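Local coordinates for protein putative NAD(P)H-flavin oxidoreductase (Streptococcus pyogenes serotype M1, PDB 2HAY) that binds flavin mononucleotide and, as a member of the nitroreductase family, probably catalyses NAD(P)H-dependent reduction reactions, at residues D32-L37 against L162-C167; A94-P99 against D132-P137. All blocks are in the same frame, centred on the assembly; numbering follows the deposited sequence. Where two conformers were deposited one is given.

How the interactions relate
Both contacts belong to one nitroreductase-family domain, yet they lie on opposite sides of the chain's centre, with their own centres 35 Å apart and their nearest atoms about 24 Å apart. Interaction 2 is nested inside the chain loop that interaction 1 closes, and helix 137-162 spans the gap: it begins at Pro-137 and runs to the start of 162-167. Interaction 1 lies nearer the flavin: Cys-167, in its second segment but not part of the contact, touches the FMN, and the side chain of Ile-164 is about 9 Å from that of the FMN-binding Arg-19. Interaction 2 is away from the annotated sites. Each contact also touches the second subunit of the dimer.

Interaction 1 (D32-L37 against L162-C167); sequences DEDLAL and LGIDTC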
loop_
_atom_site.group_PDB
_atom_site.type_symbol
_atom_site.label_atom_id
_atom_site.label_comp_id
_atom_site.label_asym_id
_atom_site.label_seq_id
_atom_site.Cartn_x
_atom_site.Cartn_y
_atom_site.Cartn_z
ATOM N N ASP B 32 -8.614 -23.614 -2.844
ATOM C CA ASP B 32 -9.546 -22.855 -2.014
ATOM C C ASP B 32 -8.907 -22.347 -0.719
ATOM O O ASP B 32 -9.167 -21.211 -0.303
ATOM C CB ASP B 32 -10.765 -23.715 -1.649
ATOM C CG ASP B 32 -11.674 -24.007 -2.841
ATOM O OD1 ASP B 32 -12.459 -24.972 -2.727
ATOM O OD2 ASP B 32 -11.621 -23.283 -3.867
ATOM N N GLU B 33 -8.092 -23.179 -0.090
ATOM C CA GLU B 33 -7.441 -22.811 1.164
ATOM C C GLU B 33 -6.418 -21.684 0.976
ATOM O O GLU B 33 -6.332 -20.775 1.797
ATOM C CB GLU B 33 -6.804 -24.037 1.818
ATOM C CG GLU B 33 -7.718 -25.256 1.837
ATOM C CD GLU B 33 -7.647 -26.083 0.546
ATOM O OE1 GLU B 33 -6.580 -26.664 0.260
ATOM O OE2 GLU B 33 -8.659 -26.177 -0.166
ATOM N N ASP B 34 -5.661 -21.740 -0.115
ATOM C CA ASP B 34 -4.664 -20.725 -0.394
ATOM C C ASP B 34 -5.314 -19.390 -0.756
ATOM O O ASP B 34 -4.866 -18.370 -0.266
ATOM C CB ASP B 34 -3.693 -21.173 -1.478
ATOM C CG ASP B 34 -2.692 -22.233 -0.984
ATOM O OD1 ASP B 34 -2.754 -22.645 0.192
ATOM O OD2 ASP B 34 -1.837 -22.664 -1.783
ATOM N N LEU B 35 -6.361 -19.404 -1.588
ATOM C CA LEU B 35 -7.084 -18.188 -1.917
ATOM C C LEU B 35 -7.719 -17.551 -0.663
ATOM O O LEU B 35 -7.653 -16.345 -0.477
ATOM C CB LEU B 35 -8.142 -18.456 -3.019
ATOM C CG LEU B 35 -8.911 -17.225 -3.523
ATOM C CD1 LEU B 35 -7.988 -16.374 -4.416
ATOM C CD2 LEU B 35 -10.221 -17.612 -4.270
ATOM N N ALA B 36 -8.339 -18.377 0.179
ATOM C CA ALA B 36 -8.941 -17.904 1.414
ATOM C C ALA B 36 -7.921 -17.193 2.336
ATOM O O ALA B 36 -8.199 -16.114 2.861
ATOM C CB ALA B 36 -9.639 -19.048 2.139
ATOM N N LEU B 37 -6.747 -17.787 2.523
ATOM C CA LEU B 37 -5.688 -17.166 3.318
ATOM C C LEU B 37 -5.244 -15.842 2.722
ATOM O O LEU B 37 -5.070 -14.880 3.464
ATOM C CB LEU B 37 -4.493 -18.099 3.489
ATOM C CG LEU B 37 -3.375 -17.648 4.432
ATOM C CD1 LEU B 37 -3.894 -17.366 5.844
ATOM C CD2 LEU B 37 -2.327 -18.760 4.472
ATOM N N LEU B 162 3.439 -18.702 0.014
ATOM C CA LEU B 162 2.728 -19.872 -0.429
ATOM C C LEU B 162 3.278 -20.428 -1.756
ATOM O O LEU B 162 2.894 -21.511 -2.180
ATOM C CB LEU B 162 1.243 -19.517 -0.552
ATOM C CG LEU B 162 0.472 -19.378 0.770
ATOM C CD1 LEU B 162 -0.969 -18.984 0.448
ATOM C CD2 LEU B 162 0.520 -20.692 1.611
ATOM N N GLY B 163 4.187 -19.701 -2.396
ATOM C CA GLY B 163 4.698 -20.101 -3.715
ATOM C C GLY B 163 3.801 -19.700 -4.864
ATOM O O GLY B 163 3.969 -20.169 -5.975
ATOM N N ILE B 164 2.845 -18.809 -4.587
ATOM C CA ILE B 164 1.886 -18.352 -5.571
ATOM C C ILE B 164 2.440 -17.063 -6.182
ATOM O O ILE B 164 2.824 -16.141 -5.464
ATOM C CB ILE B 164 0.485 -18.145 -4.924
ATOM C CG1 ILE B 164 -0.084 -19.500 -4.489
ATOM C CG2 ILE B 164 -0.467 -17.376 -5.862
ATOM C CD1 ILE B 164 -1.319 -19.384 -3.604
ATOM N N ASP B 165 2.518 -17.054 -7.508
ATOM C CA ASP B 165 2.896 -15.885 -8.256
ATOM C C ASP B 165 1.756 -14.864 -8.412
ATOM O O ASP B 165 0.563 -15.183 -8.396
ATOM C CB ASP B 165 3.438 -16.281 -9.615
ATOM C CG ASP B 165 4.814 -16.878 -9.512
ATOM O OD1 ASP B 165 5.721 -16.174 -9.015
ATOM O OD2 ASP B 165 4.972 -18.052 -9.862
ATOM N N THR B 166 2.165 -13.628 -8.620
ATOM C CA THR B 166 1.274 -12.532 -8.480
ATOM C C THR B 166 1.688 -11.473 -9.496
ATOM O O THR B 166 2.793 -11.556 -10.064
ATOM C CB THR B 166 1.439 -12.087 -7.003
ATOM O OG1 THR B 166 0.195 -12.194 -6.307
ATOM C CG2 THR B 166 2.077 -10.782 -6.874
ATOM N N CYS B 167 0.793 -10.520 -9.768
ATOM C CA CYS B 167 1.128 -9.288 -10.499
ATOM C C CYS B 167 0.180 -8.152 -10.093
ATOM O O CYS B 167 -1.046 -8.278 -10.239
ATOM C CB CYS B 167 1.052 -9.502 -12.014
ATOM S SG CYS B 167 1.786 -8.156 -13.023
HETATM O O HOH W 1 0.424 -22.614 -3.412
#
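Asp-34, in the first turn of helix 32-43, lies against Leu-162 and Ile-164, which flank Gly-163 of the Schellman motif at the end of helix 137-162, where the chain passes into strand 165-169, outermost in the antiparallel sheet of this chain. The contact is small, 176 Å² in all, and unites an acidic side chain with two aliphatic ones. Asp-34 CB meets Ile-164 CD1 at 3.7 Å, and Asp-34 CG lies 3.9 Å from Leu-162 CD1, so CB and the carboxylate carbon both lie against methyl groups. Its carboxylate is carried beside the backbone N (chi1 -74°), where OD2 reaches a bridging water. That water donates to Asp-34 OD2 at 2.8 Å and to Leu-162 O at 3.0 Å, linking the acid to the end of the other helix without a direct polar bond.

One turn further on, Leu-37 adds the purely apolar contact: its CD2 approaches Leu-162 CD1 at 4.3 Å, so that a single leucine methyl is shared between Asp-34 and Leu-37. Leu-37 also packs on Thr-158 of helix 137-162, and His-9 of the second subunit packs on Asp-34, Leu-37 and Leu-162, which places this helix junction at the dimer interface.

Between the two aliphatic residues of the second segment, Gly-163 takes a positive phi of 82°, with which the chain leaves the helix and heads into the strand. Ile-164 then reaches back to the helix with its longer branch, and the terminal CD1 comes within 3.8 Å of Asp-34 OD2.

Interaction 2 (A94-P99 against D132-P137); sequences ARYDSP and DMADNP
Asp-135 OD1 takes two N-H groups from Arg-95, a bond from NH2 at 2.9 Å and a weak one from NE at 3.2 Å. The guanidinium and carboxylate planes are only 11° apart, but a single oxygen receives both donors, so this is a forked salt bridge and not a two-oxygen pairing. NH2 comes in on the syn side of OD1. NE also donates to the carbonyl Ala-134 O at 2.9 Å, a bent bond with an N-H...O angle of 130° whose donor sits well above the carbonyl plane. The N-H of NE is thus bifurcated, with its shorter bond to the backbone oxygen and a weak one to the acid that follows it in sequence.

The arginine reaches across because its chain is extended from CG to NE. At the other end of the guanidinium, NH1 forms a salt bridge with Asp-97 OD2 at 2.9 Å, meeting that oxygen from above the carboxylate plane. Carboxylates thus engage both terminal nitrogens, an arrangement that probably stabilises the positive charge and limits rotation of the group.

Tyr-96 CE1 lies over one guanidinium face, offset toward its rim. The same ring turns an edge to Ala-134, with CE1 4.1 Å from CB, while its hydroxyl is hydrogen-bonded to Lys-128 of helix 116-130.

On the backbone of the arginine, Ser-98 N closes the type I turn by donating to Arg-95 O, and Ser-98 OG donates to the same oxygen. Ser-98 OG also caps Ile-101 N, and Asn-136 OD1 likewise caps Ala-139 N. The arrangement is a salt-bridge network joining two type I beta turns, each ending on the N-cap residue of a helix, 99-106 and 137-162.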
loop_
_atom_site.group_PDB
_atom_site.type_symbol
_atom_site.label_atom_id
_atom_site.label_comp_id
_atom_site.label_asym_id
_atom_site.label_seq_id
_atom_site.Cartn_x
_atom_site.Cartn_y
_atom_site.Cartn_z
ATOM N N ALA B 94 -15.551 9.319 1.538
ATOM C CA ALA B 94 -15.321 8.988 2.946
ATOM C C ALA B 94 -14.905 10.238 3.717
ATOM O O ALA B 94 -13.828 10.276 4.304
ATOM C CB ALA B 94 -14.282 7.817 3.069
ATOM N N ARG B 95 -15.781 11.252 3.721
ATOM C CA ARG B 95 -15.546 12.514 4.406
ATOM C C ARG B 95 -15.770 12.298 5.907
ATOM O O ARG B 95 -16.502 11.395 6.300
ATOM C CB ARG B 95 -16.526 13.576 3.869
ATOM C CG ARG B 95 -16.066 15.031 4.045
ATOM C CD ARG B 95 -16.959 15.986 3.235
ATOM N NE ARG B 95 -16.638 17.377 3.489
ATOM C CZ ARG B 95 -17.189 18.129 4.446
ATOM N NH1 ARG B 95 -18.118 17.624 5.263
ATOM N NH2 ARG B 95 -16.798 19.391 4.596
ATOM N N TYR B 96 -15.163 13.138 6.742
ATOM C CA TYR B 96 -15.262 12.989 8.196
ATOM C C TYR B 96 -16.706 12.843 8.713
ATOM O O TYR B 96 -16.927 12.160 9.715
ATOM C CB TYR B 96 -14.545 14.135 8.935
ATOM C CG TYR B 96 -15.127 15.501 8.661
ATOM C CD1 TYR B 96 -14.691 16.254 7.576
ATOM C CD2 TYR B 96 -16.121 16.034 9.484
ATOM C CE1 TYR B 96 -15.244 17.490 7.305
ATOM C CE2 TYR B 96 -16.698 17.288 9.212
ATOM C CZ TYR B 96 -16.240 18.007 8.136
ATOM O OH TYR B 96 -16.779 19.242 7.867
ATOM N N ASP B 97 -17.683 13.457 8.025
ATOM C CA ASP B 97 -19.069 13.404 8.495
ATOM C C ASP B 97 -19.948 12.381 7.774
ATOM O O ASP B 97 -21.165 12.387 7.940
ATOM C CB ASP B 97 -19.702 14.799 8.460
ATOM C CG ASP B 97 -19.748 15.382 7.063
ATOM O OD1 ASP B 97 -20.617 16.240 6.799
ATOM O OD2 ASP B 97 -18.925 14.955 6.224
ATOM N N SER B 98 -19.324 11.513 6.974
ATOM C CA SER B 98 -20.023 10.474 6.204
ATOM C C SER B 98 -20.496 9.322 7.097
ATOM O O SER B 98 -19.969 9.131 8.200
ATOM C CB SER B 98 -19.096 9.899 5.144
ATOM O OG SER B 98 -18.071 9.138 5.767
ATOM N N PRO B 99 -21.505 8.568 6.630
ATOM C CA PRO B 99 -21.977 7.365 7.338
ATOM C C PRO B 99 -20.869 6.322 7.487
ATOM O O PRO B 99 -20.744 5.727 8.554
ATOM C CB PRO B 99 -23.127 6.852 6.452
ATOM C CG PRO B 99 -23.587 8.055 5.680
ATOM C CD PRO B 99 -22.306 8.836 5.419
ATOM N N ASP B 132 -5.525 17.928 4.008
ATOM C CA ASP B 132 -6.090 18.901 3.055
ATOM C C ASP B 132 -6.954 18.232 1.968
ATOM O O ASP B 132 -6.657 18.324 0.773
ATOM C CB ASP B 132 -4.950 19.742 2.439
ATOM C CG ASP B 132 -5.456 20.921 1.597
ATOM O OD1 ASP B 132 -6.512 21.508 1.928
ATOM O OD2 ASP B 132 -4.774 21.263 0.605
HETATM N N MSE B 133 -8.019 17.536 2.383
HETATM C CA MSE B 133 -8.808 16.736 1.451
HETATM C C MSE B 133 -10.322 16.680 1.756
HETATM O O MSE B 133 -11.068 16.154 0.971
HETATM C CB MSE B 133 -8.233 15.306 1.356
HETATM C CG MSE B 133 -8.273 14.554 2.683
HETATM SE SE MSE B 133 -7.644 12.706 2.529
HETATM C CE MSE B 133 -8.129 12.090 4.266
ATOM N N ALA B 134 -10.758 17.200 2.896
ATOM C CA ALA B 134 -12.165 17.174 3.268
ATOM C C ALA B 134 -13.096 17.553 2.119
ATOM O O ALA B 134 -14.171 16.985 2.003
ATOM C CB ALA B 134 -12.422 18.105 4.452
ATOM N N ASP B 135 -12.698 18.524 1.289
ATOM C CA ASP B 135 -13.641 19.090 0.313
ATOM C C ASP B 135 -13.244 18.768 -1.124
ATOM O O ASP B 135 -13.628 19.454 -2.073
ATOM C CB ASP B 135 -13.823 20.588 0.548
ATOM C CG ASP B 135 -14.700 20.877 1.754
ATOM O OD1 ASP B 135 -15.596 20.056 2.085
ATOM O OD2 ASP B 135 -14.511 21.936 2.367
ATOM N N ASN B 136 -12.495 17.683 -1.253
ATOM C CA ASN B 136 -11.846 17.314 -2.487
ATOM C C ASN B 136 -12.077 15.828 -2.773
ATOM O O ASN B 136 -11.244 15.003 -2.425
ATOM C CB ASN B 136 -10.346 17.599 -2.335
ATOM C CG ASN B 136 -9.578 17.389 -3.612
ATOM O OD1 ASN B 136 -9.986 16.635 -4.484
ATOM N ND2 ASN B 136 -8.452 18.062 -3.726
ATOM N N PRO B 137 -13.229 15.480 -3.376
ATOM C CA PRO B 137 -13.625 14.062 -3.551
ATOM C C PRO B 137 -12.582 13.147 -4.230
ATOM O O PRO B 137 -12.486 11.975 -3.873
ATOM C CB PRO B 137 -14.908 14.156 -4.381
ATOM C CG PRO B 137 -15.457 15.541 -4.049
ATOM C CD PRO B 137 -14.251 16.413 -3.898
#